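Local atomic coordinates of Cow rumen GH26 endo-mannanase (Metagenome, PDB entry 6UEH), a protein that probably cleaves internal beta-1,4-mannosidic linkages in mannans such as galactomannan, as an endo-mannanase of glycoside hydrolase family 26. Residues Q173-G178 with D218-R223; M208-N211 with W216-Q219; N211-W216 with Q259-A264; T236-I241 with C449-E454. All coordinates share one frame; numbering follows the deposited sequence.

Interaction 1 of 4, residues Q173-G178 with D218-R223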
loop_
_atom_site.group_PDB
_atom_site.type_symbol
_atom_site.label_atom_id
_atom_site.label_comp_id
_atom_site.label_asym_id
_atom_site.label_seq_id
_atom_site.Cartn_x
_atom_site.Cartn_y
_atom_site.Cartn_z
ATOM N N GLN A 173 -6.680 2.326 -14.114
ATOM C CA GLN A 173 -7.876 3.141 -13.933
ATOM C C GLN A 173 -9.088 2.274 -13.622
ATOM O O GLN A 173 -9.349 1.292 -14.316
ATOM C CB GLN A 173 -8.151 3.985 -15.180
ATOM C CG GLN A 173 -9.417 4.828 -15.084
ATOM C CD GLN A 173 -9.344 5.854 -13.967
ATOM O OE1 GLN A 173 -8.350 6.567 -13.829
ATOM N NE2 GLN A 173 -10.395 5.926 -13.158
ATOM N N GLN A 174 -9.826 2.640 -12.579
ATOM C CA GLN A 174 -11.061 1.946 -12.235
ATOM C C GLN A 174 -12.208 2.455 -13.101
ATOM O O GLN A 174 -12.368 3.667 -13.268
ATOM C CB GLN A 174 -11.399 2.138 -10.753
ATOM C CG GLN A 174 -12.603 1.336 -10.277
ATOM C CD GLN A 174 -12.268 -0.127 -10.029
ATOM O OE1 GLN A 174 -11.107 -0.485 -9.835
ATOM N NE2 GLN A 174 -13.287 -0.978 -10.036
ATOM N N GLU A 175 -12.999 1.537 -13.652
ATOM C CA GLU A 175 -14.176 1.914 -14.428
ATOM C C GLU A 175 -15.347 2.209 -13.497
ATOM O O GLU A 175 -15.331 1.839 -12.324
ATOM C CB GLU A 175 -14.564 0.815 -15.425
ATOM C CG GLU A 175 -15.248 -0.394 -14.797
ATOM C CD GLU A 175 -15.823 -1.348 -15.832
ATOM O OE1 GLU A 175 -15.595 -1.132 -17.042
ATOM O OE2 GLU A 175 -16.508 -2.316 -15.438
ATOM N N ILE A 176 -16.363 2.871 -14.036
ATOM C CA ILE A 176 -17.520 3.291 -13.256
ATOM C C ILE A 176 -18.323 2.085 -12.757
ATOM O O ILE A 176 -18.258 0.999 -13.339
ATOM C CB ILE A 176 -18.431 4.227 -14.096
ATOM C CG1 ILE A 176 -19.450 4.963 -13.217
ATOM C CG2 ILE A 176 -19.102 3.456 -15.229
ATOM C CD1 ILE A 176 -18.861 6.110 -12.413
ATOM N N TYR A 177 -19.052 2.276 -11.661
ATOM C CA TYR A 177 -19.963 1.257 -11.147
ATOM C C TYR A 177 -21.015 0.905 -12.193
ATOM O O TYR A 177 -21.324 1.718 -13.067
ATOM C CB TYR A 177 -20.640 1.740 -9.861
ATOM C CG TYR A 177 -21.370 3.059 -10.010
ATOM C CD1 TYR A 177 -22.678 3.108 -10.483
ATOM C CD2 TYR A 177 -20.751 4.258 -9.676
ATOM C CE1 TYR A 177 -23.346 4.313 -10.621
ATOM C CE2 TYR A 177 -21.410 5.465 -9.808
ATOM C CZ TYR A 177 -22.706 5.488 -10.282
ATOM O OH TYR A 177 -23.361 6.692 -10.415
ATOM N N GLY A 178 -21.564 -0.303 -12.095
ATOM C CA GLY A 178 -22.549 -0.784 -13.050
ATOM C C GLY A 178 -23.728 0.157 -13.208
ATOM O O GLY A 178 -24.359 0.540 -12.227
ATOM N N ASP A 218 -24.459 -6.442 -15.066
ATOM C CA ASP A 218 -23.930 -5.157 -15.524
ATOM C C ASP A 218 -22.818 -5.337 -16.556
ATOM O O ASP A 218 -22.088 -4.393 -16.859
ATOM C CB ASP A 218 -23.434 -4.306 -14.341
ATOM C CG ASP A 218 -22.267 -4.939 -13.580
ATOM O OD1 ASP A 218 -21.609 -5.869 -14.093
ATOM O OD2 ASP A 218 -21.995 -4.476 -12.451
ATOM N N GLN A 219 -22.696 -6.560 -17.073
ATOM C CA GLN A 219 -21.776 -6.885 -18.166
ATOM C C GLN A 219 -20.299 -6.681 -17.820
ATOM O O GLN A 219 -19.472 -6.482 -18.712
ATOM C CB GLN A 219 -22.128 -6.065 -19.413
ATOM C CG GLN A 219 -23.447 -6.453 -20.061
ATOM C CD GLN A 219 -23.329 -7.701 -20.916
ATOM O OE1 GLN A 219 -22.460 -7.793 -21.781
ATOM N NE2 GLN A 219 -24.202 -8.672 -20.673
ATOM N N THR A 220 -19.970 -6.741 -16.533
ATOM C CA THR A 220 -18.583 -6.607 -16.093
ATOM C C THR A 220 -17.699 -7.692 -16.707
ATOM O O THR A 220 -16.632 -7.400 -17.239
ATOM C CB THR A 220 -18.465 -6.665 -14.554
ATOM O OG1 THR A 220 -18.977 -5.453 -13.985
ATOM C CG2 THR A 220 -17.010 -6.833 -14.128
ATOM N N THR A 221 -18.162 -8.938 -16.639
ATOM C CA THR A 221 -17.401 -10.079 -17.143
ATOM C C THR A 221 -17.061 -9.929 -18.625
ATOM O O THR A 221 -15.936 -10.207 -19.040
ATOM C CB THR A 221 -18.168 -11.396 -16.921
ATOM O OG1 THR A 221 -18.450 -11.550 -15.524
ATOM C CG2 THR A 221 -17.348 -12.589 -17.403
ATOM N N GLU A 222 -18.028 -9.475 -19.416
ATOM C CA GLU A 222 -17.789 -9.227 -20.832
ATOM C C GLU A 222 -16.739 -8.134 -21.036
ATOM O O GLU A 222 -15.864 -8.263 -21.889
ATOM C CB GLU A 222 -19.089 -8.844 -21.543
ATOM C CG GLU A 222 -20.039 -10.011 -21.795
ATOM C CD GLU A 222 -20.850 -10.402 -20.570
ATOM O OE1 GLU A 222 -20.682 -9.771 -19.505
ATOM O OE2 GLU A 222 -21.666 -11.345 -20.676
ATOM N N ARG A 223 -16.817 -7.064 -20.249
ATOM C CA ARG A 223 -15.857 -5.971 -20.385
ATOM C C ARG A 223 -14.457 -6.395 -19.946
ATOM O O ARG A 223 -13.465 -5.913 -20.488
ATOM C CB ARG A 223 -16.312 -4.740 -19.594
ATOM C CG ARG A 223 -17.490 -4.003 -20.230
ATOM C CD ARG A 223 -17.759 -2.658 -19.560
ATOM N NE ARG A 223 -18.017 -2.803 -18.129
ATOM C CZ ARG A 223 -19.193 -3.142 -17.612
ATOM N NH1 ARG A 223 -20.227 -3.380 -18.408
ATOM N NH2 ARG A 223 -19.333 -3.253 -16.298
HETATM O O HOH W 1 -17.042 -3.545 -13.191
HETATM O O HOH W 2 -20.336 -2.433 -10.743
#

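Interaction 2 of 4, residues M208-N211 with W216-Q219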
loop_
_atom_site.group_PDB
_atom_site.type_symbol
_atom_site.label_atom_id
_atom_site.label_comp_id
_atom_site.label_asym_id
_atom_site.label_seq_id
_atom_site.Cartn_x
_atom_site.Cartn_y
_atom_site.Cartn_z
ATOM N N MET A 208 -19.645 -6.541 -7.682
ATOM C CA MET A 208 -20.630 -6.357 -6.617
ATOM C C MET A 208 -22.069 -6.655 -7.049
ATOM O O MET A 208 -22.883 -7.099 -6.238
ATOM C CB MET A 208 -20.543 -4.931 -6.066
ATOM C CG MET A 208 -20.736 -3.848 -7.117
ATOM S SD MET A 208 -20.395 -2.198 -6.471
ATOM C CE MET A 208 -21.627 -2.090 -5.180
ATOM N N ASN A 209 -22.386 -6.425 -8.320
ATOM C CA ASN A 209 -23.769 -6.549 -8.773
ATOM C C ASN A 209 -24.191 -7.980 -9.100
ATOM O O ASN A 209 -25.353 -8.234 -9.411
ATOM C CB ASN A 209 -24.007 -5.642 -9.980
ATOM C CG ASN A 209 -24.040 -4.178 -9.597
ATOM O OD1 ASN A 209 -24.603 -3.812 -8.565
ATOM N ND2 ASN A 209 -23.423 -3.331 -10.418
ATOM N N TYR A 210 -23.248 -8.912 -9.020
ATOM C CA TYR A 210 -23.577 -10.327 -9.135
ATOM C C TYR A 210 -23.828 -10.901 -7.744
ATOM O O TYR A 210 -23.112 -11.798 -7.301
ATOM C CB TYR A 210 -22.454 -11.101 -9.826
ATOM C CG TYR A 210 -22.104 -10.628 -11.224
ATOM C CD1 TYR A 210 -22.764 -11.133 -12.340
ATOM C CD2 TYR A 210 -21.095 -9.695 -11.427
ATOM C CE1 TYR A 210 -22.434 -10.710 -13.621
ATOM C CE2 TYR A 210 -20.757 -9.267 -12.701
ATOM C CZ TYR A 210 -21.429 -9.776 -13.793
ATOM O OH TYR A 210 -21.090 -9.349 -15.058
ATOM N N ASN A 211 -24.841 -10.378 -7.057
ATOM C CA ASN A 211 -25.106 -10.742 -5.664
ATOM C C ASN A 211 -26.508 -11.340 -5.477
ATOM O O ASN A 211 -27.365 -11.195 -6.347
ATOM C CB ASN A 211 -24.928 -9.514 -4.766
ATOM C CG ASN A 211 -25.997 -8.468 -4.994
ATOM O OD1 ASN A 211 -27.105 -8.573 -4.465
ATOM N ND2 ASN A 211 -25.670 -7.444 -5.777
ATOM N N TRP A 216 -27.955 -8.320 -10.690
ATOM C CA TRP A 216 -28.300 -8.202 -12.099
ATOM C C TRP A 216 -27.045 -8.428 -12.930
ATOM O O TRP A 216 -26.033 -8.901 -12.410
ATOM C CB TRP A 216 -28.944 -6.842 -12.405
ATOM C CG TRP A 216 -28.177 -5.629 -11.935
ATOM C CD1 TRP A 216 -27.914 -5.269 -10.643
ATOM C CD2 TRP A 216 -27.615 -4.597 -12.758
ATOM N NE1 TRP A 216 -27.207 -4.091 -10.613
ATOM C CE2 TRP A 216 -27.011 -3.657 -11.897
ATOM C CE3 TRP A 216 -27.554 -4.382 -14.139
ATOM C CZ2 TRP A 216 -26.358 -2.520 -12.372
ATOM C CZ3 TRP A 216 -26.905 -3.250 -14.609
ATOM C CH2 TRP A 216 -26.316 -2.335 -13.728
ATOM N N ASP A 217 -27.113 -8.106 -14.216
ATOM C CA ASP A 217 -25.995 -8.336 -15.128
ATOM C C ASP A 217 -25.488 -7.011 -15.691
ATOM O O ASP A 217 -26.020 -6.518 -16.684
ATOM C CB ASP A 217 -26.422 -9.275 -16.268
ATOM C CG ASP A 217 -25.249 -9.767 -17.108
ATOM O OD1 ASP A 217 -24.141 -9.203 -17.001
ATOM O OD2 ASP A 217 -25.442 -10.722 -17.892
ATOM N N ASP A 218 -24.459 -6.442 -15.066
ATOM C CA ASP A 218 -23.930 -5.157 -15.524
ATOM C C ASP A 218 -22.818 -5.337 -16.556
ATOM O O ASP A 218 -22.088 -4.393 -16.859
ATOM C CB ASP A 218 -23.434 -4.306 -14.341
ATOM C CG ASP A 218 -22.267 -4.939 -13.580
ATOM O OD1 ASP A 218 -21.609 -5.869 -14.093
ATOM O OD2 ASP A 218 -21.995 -4.476 -12.451
ATOM N N GLN A 219 -22.696 -6.560 -17.073
ATOM C CA GLN A 219 -21.776 -6.885 -18.166
ATOM C C GLN A 219 -20.299 -6.681 -17.820
ATOM O O GLN A 219 -19.472 -6.482 -18.712
ATOM C CB GLN A 219 -22.128 -6.065 -19.413
ATOM C CG GLN A 219 -23.447 -6.453 -20.061
ATOM C CD GLN A 219 -23.329 -7.701 -20.916
ATOM O OE1 GLN A 219 -22.460 -7.793 -21.781
ATOM N NE2 GLN A 219 -24.202 -8.672 -20.673
HETATM O O HOH W 3 -20.638 -5.974 -10.576
HETATM O O HOH W 4 -21.995 -10.757 -17.327
#

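Interaction 3 of 4, residues N211-W216 with Q259-A264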
loop_
_atom_site.group_PDB
_atom_site.type_symbol
_atom_site.label_atom_id
_atom_site.label_comp_id
_atom_site.label_asym_id
_atom_site.label_seq_id
_atom_site.Cartn_x
_atom_site.Cartn_y
_atom_site.Cartn_z
ATOM N N ASN A 211 -24.841 -10.378 -7.057
ATOM C CA ASN A 211 -25.106 -10.742 -5.664
ATOM C C ASN A 211 -26.508 -11.340 -5.477
ATOM O O ASN A 211 -27.365 -11.195 -6.347
ATOM C CB ASN A 211 -24.928 -9.514 -4.766
ATOM C CG ASN A 211 -25.997 -8.468 -4.994
ATOM O OD1 ASN A 211 -27.105 -8.573 -4.465
ATOM N ND2 ASN A 211 -25.670 -7.444 -5.777
ATOM N N PRO A 212 -26.744 -12.025 -4.343
ATOM C CA PRO A 212 -28.043 -12.679 -4.131
ATOM C C PRO A 212 -29.176 -11.763 -3.662
ATOM O O PRO A 212 -30.288 -12.254 -3.463
ATOM C CB PRO A 212 -27.735 -13.719 -3.041
ATOM C CG PRO A 212 -26.243 -13.845 -3.015
ATOM C CD PRO A 212 -25.745 -12.485 -3.366
ATOM N N LEU A 213 -28.909 -10.471 -3.492
ATOM C CA LEU A 213 -29.890 -9.559 -2.905
ATOM C C LEU A 213 -30.623 -8.714 -3.944
ATOM O O LEU A 213 -31.852 -8.646 -3.948
ATOM C CB LEU A 213 -29.207 -8.643 -1.890
ATOM C CG LEU A 213 -28.556 -9.356 -0.703
ATOM C CD1 LEU A 213 -27.826 -8.369 0.192
ATOM C CD2 LEU A 213 -29.600 -10.129 0.092
ATOM N N TYR A 214 -29.859 -8.063 -4.812
ATOM C CA TYR A 214 -30.419 -7.211 -5.854
ATOM C C TYR A 214 -29.669 -7.447 -7.159
ATOM O O TYR A 214 -29.581 -6.562 -8.012
ATOM C CB TYR A 214 -30.341 -5.737 -5.445
ATOM C CG TYR A 214 -28.958 -5.294 -5.011
ATOM C CD1 TYR A 214 -28.544 -5.436 -3.691
ATOM C CD2 TYR A 214 -28.066 -4.740 -5.919
ATOM C CE1 TYR A 214 -27.284 -5.038 -3.289
ATOM C CE2 TYR A 214 -26.798 -4.337 -5.524
ATOM C CZ TYR A 214 -26.414 -4.488 -4.209
ATOM O OH TYR A 214 -25.155 -4.091 -3.809
ATOM N N GLY A 215 -29.135 -8.655 -7.302
ATOM C CA GLY A 215 -28.248 -8.987 -8.399
ATOM C C GLY A 215 -28.812 -8.785 -9.788
ATOM O O GLY A 215 -29.993 -9.032 -10.041
ATOM N N TRP A 216 -27.955 -8.320 -10.690
ATOM C CA TRP A 216 -28.300 -8.202 -12.099
ATOM C C TRP A 216 -27.045 -8.428 -12.930
ATOM O O TRP A 216 -26.033 -8.901 -12.410
ATOM C CB TRP A 216 -28.944 -6.842 -12.405
ATOM C CG TRP A 216 -28.177 -5.629 -11.935
ATOM C CD1 TRP A 216 -27.914 -5.269 -10.643
ATOM C CD2 TRP A 216 -27.615 -4.597 -12.758
ATOM N NE1 TRP A 216 -27.207 -4.091 -10.613
ATOM C CE2 TRP A 216 -27.011 -3.657 -11.897
ATOM C CE3 TRP A 216 -27.554 -4.382 -14.139
ATOM C CZ2 TRP A 216 -26.358 -2.520 -12.372
ATOM C CZ3 TRP A 216 -26.905 -3.250 -14.609
ATOM C CH2 TRP A 216 -26.316 -2.335 -13.728
ATOM N N GLN A 259 -30.832 -0.194 -1.494
ATOM C CA GLN A 259 -30.927 0.852 -0.479
ATOM C C GLN A 259 -31.007 0.251 0.923
ATOM O O GLN A 259 -30.654 0.902 1.906
ATOM C CB GLN A 259 -32.142 1.748 -0.729
ATOM C CG GLN A 259 -32.375 2.103 -2.187
ATOM C CD GLN A 259 -33.364 1.168 -2.857
ATOM O OE1 GLN A 259 -34.529 1.092 -2.461
ATOM N NE2 GLN A 259 -32.904 0.447 -3.870
ATOM N N GLN A 260 -31.478 -0.990 1.008
ATOM C CA GLN A 260 -31.579 -1.690 2.284
ATOM C C GLN A 260 -30.399 -2.631 2.490
ATOM O O GLN A 260 -30.402 -3.465 3.395
ATOM C CB GLN A 260 -32.894 -2.470 2.374
ATOM C CG GLN A 260 -34.076 -1.644 2.851
ATOM C CD GLN A 260 -34.406 -0.498 1.918
ATOM O OE1 GLN A 260 -34.752 -0.711 0.757
ATOM N NE2 GLN A 260 -34.296 0.727 2.420
ATOM N N CYS A 261 -29.391 -2.495 1.636
ATOM C CA CYS A 261 -28.167 -3.272 1.768
ATOM C C CYS A 261 -27.004 -2.355 2.119
ATOM O O CYS A 261 -27.096 -1.136 1.967
ATOM C CB CYS A 261 -27.871 -4.036 0.479
ATOM S SG CYS A 261 -29.196 -5.148 -0.034
ATOM N N THR A 262 -25.912 -2.942 2.593
ATOM C CA THR A 262 -24.733 -2.165 2.941
ATOM C C THR A 262 -23.475 -3.021 2.851
ATOM O O THR A 262 -23.531 -4.244 2.997
ATOM C CB THR A 262 -24.849 -1.568 4.363
ATOM O OG1 THR A 262 -23.758 -0.671 4.606
ATOM C CG2 THR A 262 -24.840 -2.668 5.417
ATOM N N TYR A 263 -22.344 -2.377 2.588
ATOM C CA TYR A 263 -21.058 -3.050 2.702
ATOM C C TYR A 263 -20.339 -2.540 3.945
ATOM O O TYR A 263 -19.214 -2.942 4.234
ATOM C CB TYR A 263 -20.197 -2.834 1.450
ATOM C CG TYR A 263 -20.078 -1.395 0.981
ATOM C CD1 TYR A 263 -19.507 -0.417 1.789
ATOM C CD2 TYR A 263 -20.510 -1.023 -0.287
ATOM C CE1 TYR A 263 -19.391 0.890 1.361
ATOM C CE2 TYR A 263 -20.394 0.284 -0.725
ATOM C CZ TYR A 263 -19.834 1.235 0.104
ATOM O OH TYR A 263 -19.716 2.536 -0.324
ATOM N N ALA A 264 -21.002 -1.641 4.667
ATOM C CA ALA A 264 -20.403 -0.975 5.818
ATOM C C ALA A 264 -20.599 -1.775 7.104
ATOM O O ALA A 264 -20.952 -2.953 7.067
ATOM C CB ALA A 264 -20.977 0.425 5.976
#

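Interaction 4 of 4, residues T236-I241 with C449-E454. With ACT (acetate ion), chain D.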
loop_
_atom_site.group_PDB
_atom_site.type_symbol
_atom_site.label_atom_id
_atom_site.label_comp_id
_atom_site.label_asym_id
_atom_site.label_seq_id
_atom_site.Cartn_x
_atom_site.Cartn_y
_atom_site.Cartn_z
ATOM N N THR A 236 -7.898 -5.923 -13.193
ATOM C CA THR A 236 -7.983 -6.101 -11.748
ATOM C C THR A 236 -9.434 -5.891 -11.321
ATOM O O THR A 236 -10.186 -5.179 -11.987
ATOM C CB THR A 236 -7.050 -5.134 -10.975
ATOM O OG1 THR A 236 -7.071 -5.456 -9.579
ATOM C CG2 THR A 236 -7.481 -3.688 -11.163
ATOM N N ALA A 237 -9.844 -6.524 -10.226
ATOM C CA ALA A 237 -11.224 -6.372 -9.783
ATOM C C ALA A 237 -11.391 -6.489 -8.274
ATOM O O ALA A 237 -10.803 -7.362 -7.631
ATOM C CB ALA A 237 -12.111 -7.390 -10.484
ATOM N N SER A 238 -12.200 -5.593 -7.719
ATOM C CA SER A 238 -12.605 -5.678 -6.324
ATOM C C SER A 238 -13.991 -6.314 -6.243
ATOM O O SER A 238 -14.559 -6.711 -7.263
ATOM C CB SER A 238 -12.592 -4.293 -5.666
ATOM O OG SER A 238 -13.206 -3.320 -6.496
ATOM N N TRP A 239 -14.536 -6.408 -5.037
ATOM C CA TRP A 239 -15.797 -7.110 -4.826
ATOM C C TRP A 239 -16.573 -6.484 -3.668
ATOM O O TRP A 239 -16.531 -6.983 -2.547
ATOM C CB TRP A 239 -15.527 -8.596 -4.556
ATOM C CG TRP A 239 -16.743 -9.469 -4.450
ATOM C CD1 TRP A 239 -17.924 -9.330 -5.123
ATOM C CD2 TRP A 239 -16.891 -10.626 -3.615
ATOM N NE1 TRP A 239 -18.797 -10.330 -4.758
ATOM C CE2 TRP A 239 -18.187 -11.137 -3.833
ATOM C CE3 TRP A 239 -16.053 -11.277 -2.702
ATOM C CZ2 TRP A 239 -18.666 -12.269 -3.170
ATOM C CZ3 TRP A 239 -16.529 -12.402 -2.048
ATOM C CH2 TRP A 239 -17.823 -12.885 -2.285
ATOM N N HIS A 240 -17.271 -5.384 -3.945
ATOM C CA HIS A 240 -18.048 -4.686 -2.921
ATOM C C HIS A 240 -19.333 -5.435 -2.570
ATOM O O HIS A 240 -20.433 -4.896 -2.716
ATOM C CB HIS A 240 -18.397 -3.264 -3.377
ATOM C CG HIS A 240 -17.253 -2.301 -3.301
ATOM N ND1 HIS A 240 -16.236 -2.274 -4.231
ATOM C CD2 HIS A 240 -16.969 -1.326 -2.405
ATOM C CE1 HIS A 240 -15.376 -1.323 -3.912
ATOM N NE2 HIS A 240 -15.796 -0.734 -2.807
ATOM N N ILE A 241 -19.192 -6.670 -2.096
ATOM C CA ILE A 241 -20.352 -7.498 -1.792
ATOM C C ILE A 241 -21.098 -6.975 -0.560
ATOM O O ILE A 241 -20.531 -6.851 0.529
ATOM C CB ILE A 241 -19.949 -8.985 -1.589
ATOM C CG1 ILE A 241 -21.166 -9.827 -1.194
ATOM C CG2 ILE A 241 -18.813 -9.127 -0.576
ATOM C CD1 ILE A 241 -22.237 -9.898 -2.267
ATOM N N CYS A 449 -3.785 3.435 -9.670
ATOM C CA CYS A 449 -5.158 3.283 -10.126
ATOM C C CYS A 449 -6.098 4.260 -9.427
ATOM O O CYS A 449 -6.579 3.983 -8.329
ATOM C CB CYS A 449 -5.635 1.846 -9.896
ATOM S SG CYS A 449 -7.262 1.472 -10.590
ATOM N N PRO A 450 -6.358 5.410 -10.063
ATOM C CA PRO A 450 -7.365 6.332 -9.532
ATOM C C PRO A 450 -8.745 5.682 -9.528
ATOM O O PRO A 450 -9.025 4.838 -10.381
ATOM C CB PRO A 450 -7.319 7.513 -10.508
ATOM C CG PRO A 450 -5.985 7.408 -11.184
ATOM C CD PRO A 450 -5.698 5.941 -11.266
ATOM N N TRP A 451 -9.590 6.062 -8.577
ATOM C CA TRP A 451 -10.968 5.593 -8.564
ATOM C C TRP A 451 -11.711 6.276 -9.712
ATOM O O TRP A 451 -11.150 7.151 -10.379
ATOM C CB TRP A 451 -11.623 5.885 -7.210
ATOM C CG TRP A 451 -12.784 4.990 -6.873
ATOM C CD1 TRP A 451 -14.065 5.377 -6.603
ATOM C CD2 TRP A 451 -12.767 3.559 -6.765
ATOM N NE1 TRP A 451 -14.844 4.278 -6.334
ATOM C CE2 TRP A 451 -14.073 3.151 -6.429
ATOM C CE3 TRP A 451 -11.776 2.585 -6.922
ATOM C CZ2 TRP A 451 -14.413 1.810 -6.249
ATOM C CZ3 TRP A 451 -12.118 1.253 -6.745
ATOM C CH2 TRP A 451 -13.424 0.880 -6.410
ATOM N N TYR A 452 -12.954 5.881 -9.960
ATOM C CA TYR A 452 -13.717 6.476 -11.053
ATOM C C TYR A 452 -14.237 7.866 -10.692
ATOM O O TYR A 452 -14.067 8.332 -9.566
ATOM C CB TYR A 452 -14.884 5.570 -11.462
ATOM C CG TYR A 452 -15.772 5.114 -10.324
ATOM C CD1 TYR A 452 -16.669 5.987 -9.718
ATOM C CD2 TYR A 452 -15.731 3.802 -9.870
ATOM C CE1 TYR A 452 -17.487 5.570 -8.685
ATOM C CE2 TYR A 452 -16.545 3.376 -8.840
ATOM C CZ TYR A 452 -17.420 4.265 -8.251
ATOM O OH TYR A 452 -18.231 3.847 -7.225
ATOM N N GLY A 453 -14.870 8.522 -11.658
ATOM C CA GLY A 453 -15.454 9.830 -11.428
ATOM C C GLY A 453 -14.427 10.916 -11.165
ATOM O O GLY A 453 -13.416 11.010 -11.861
ATOM N N GLU A 454 -14.688 11.724 -10.141
ATOM C CA GLU A 454 -13.893 12.915 -9.852
ATOM C C GLU A 454 -12.417 12.634 -9.578
ATOM O O GLU A 454 -11.581 13.525 -9.704
ATOM C CB GLU A 454 -14.483 13.659 -8.652
ATOM C CG GLU A 454 -14.245 12.966 -7.316
ATOM C CD GLU A 454 -14.477 13.885 -6.130
ATOM O OE1 GLU A 454 -13.565 14.007 -5.282
ATOM O OE2 GLU A 454 -15.571 14.482 -6.044
HETATM C C ACT D . -13.755 1.781 -2.486
HETATM O O ACT D . -14.852 1.563 -1.925
HETATM O OXT ACT D . -13.041 0.777 -2.701
HETATM C CH3 ACT D . -13.328 3.164 -2.881
#

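Interaction 1 of 4, residues Q173-G178 with D218-R223
Glu-175 OE2 is gripped by two nitrogens of Arg-223, NE and NH2, each 3.1 Å away and both reaching it from the same face of the carboxylate. The arginine comes side-on, and its NE also gives a bond to Glu-175 OE1 at 3.1 Å, so the pair forms a salt bridge with a forked NE rather than a flat, square clasp. Carboxylate and guanidinium planes stand 41° apart. Glu-175 OE1 has a second cation as partner, Arg-203 on strand 202-206. The bridge joins the C-terminal end of strand 169-174 to the first turn of helix 220-230, elements of the (beta/alpha)8 barrel of this family. Bent at chi3 (-58°), Arg-223 also turns its far nitrogen back to its own chain, with NH1 2.6 Å from Asp-218 O, and this second hold probably restrains the plane of the guanidinium. A water donates to Glu-175 OE2 and to Thr-220 OG1, 2.8 Å from the latter. Thr-220 N donates to Asp-218 OD1, closing an Asx turn at the helix start, and Thr-220 OG1 donates to it from the same face. Beyond the bridge, Gly-178 CA packs against Asp-218 OD2 at 3.8 Å, and a second water links Gly-178 N to that oxygen.

Interaction 2 of 4, residues M208-N211 with W216-Q219
Two direct hydrogen bonds tie Asn-209 to the 216-219 segment. Its carbonyl O accepts from Trp-216 N at 2.9 Å, while its side-chain ND2 donates to Asp-218 OD2 at 2.7 Å, nearly straight (167°), meeting the anti side of that oxygen. Asp-218 OD2 lies in the plane of the Asn-209 amide, although the carboxylate as a whole is turned 76° from it. Water completes the polar set: one molecule accepts from Asn-209 N and donates to Asp-218 OD2, and another, 2.8 Å from Tyr-210 OH, accepts from that hydroxyl and donates to Asp-217 OD1. That Asp-217 oxygen also closes an Asx turn by accepting from Gln-219 N.

The apolar part is a CH-pi contact, with Asn-209 CB lying over the five-membered ring of Trp-216, 4.0 Å from its centroid. Trp-216 CG sits between its backbone N and carbonyl carbon (chi1 52°), which folds the indole back alongside the asparagine even though its CB leads away. An alanine at Asn-209 would keep the CB over the indole but is likely to leave Asp-218 OD2 without its amide donor. All of this closes the loop between strand 202-206 and helix 220-230, with Tyr-210 OH reaching a weak bond from Thr-221 N in the helix's first turn.

Interaction 3 of 4, residues N211-W216 with Q259-A264
Chi1 of 52° sets Tyr-214 CG between its own backbone N and carbonyl carbon, while Cys-261, at -58°, holds SG beside its backbone N; the two rotations bring the sulfur to the rim of the ring. SG lies 3.7 Å from Tyr-214 CD1; its line to the ring centroid, 4.8 Å long, runs 75° off the normal, a sulfur-aromatic contact made at the edge and not over the face. Tyr-214 CE1 also meets Cys-261 CB at 3.9 Å. From the preceding residue, the CD1 branch of Leu-213 touches SG at 3.5 Å, so one sulfur receives two neighbouring side chains.

Asn-211 shapes the turn that carries them. Its OD1 accepts from both Leu-213 N and Tyr-214 N, the latter at 2.8 Å and almost straight, an Asx motif that bends the loop. Its ND2 lies over one face of the Tyr-214 ring, toward the rim, and donates to Met-208 O. Cys-261 belongs to the short strand 261-262, paired with strand 243-244, and Leu-213 also packs on Tyr-284 of helix 280-301. With no hydrogen bond between the segments, their union is a small apolar and sulfur-aromatic fit whose orientation probably depends on the turn behind it.

Interaction 4 of 4, residues T236-I241 with C449-E454
Ser-238 meets Trp-451 first: its OG lies at the edge of the indole, near the ring plane and 4.2 Å from CH2. That hydroxyl is hydrogen-bonded to Asp-206 OD2. His-240 brings CE1 to 3.9 Å from Trp-451 CH2. The rings meet rim to rim, planes at 53°, neither stacked on the other. With CG anti to its carbonyl carbon (chi1 -76°), His-240 directs its imidazole toward the tryptophan; ND1 is hydrogen-bonded to Asp-206 OD2, and NE2 donates to the acetate O at 2.6 Å, 161° at the hydrogen.

The acetate, probably from the crystallisation liquor, bridges the two segments. Its methyl sits over the centre of one indole face, 3.6 Å from Trp-451 CE2, while Tyr-452 CD2 lies against the opposite face, toward its rim, and His-312 NE2 gives the ion another hydrogen bond. An alanine at Trp-451 would probably leave the acetate methyl without its platform and open a gap beside His-240. Ser-238 and His-240 lie by the C-terminal end of strand 234-238, where such barrels carry active sites, and a loop brings Trp-451 there. An aromatic face beside imidazole donors is consistent with a sugar-binding surface, CH groups on the ring and oxygens on the histidines.

Overall arrangement
All four contacts belong to the catalytic barrel, on one side of the chain's centre. Interactions 1 and 4 reach the same parallel sheet, about 9 Å apart between centres, and a hydrogen bond from Gln-173 NE2 to Trp-451 O joins them. Interaction 4, about 15 Å from the chain's centre, is innermost and aromatic around a bound anion; interaction 1 is a buried salt bridge between strand end and helix start. Interactions 2 and 3 lie farther out, each about 28 Å from that centre, and share Asn-211 and Trp-216 of one loop. Interaction 2 is partly buried and rich in hydrogen bonds and water, whereas interaction 3 is buried and apolar. Asp-218 serves interactions 1 and 2.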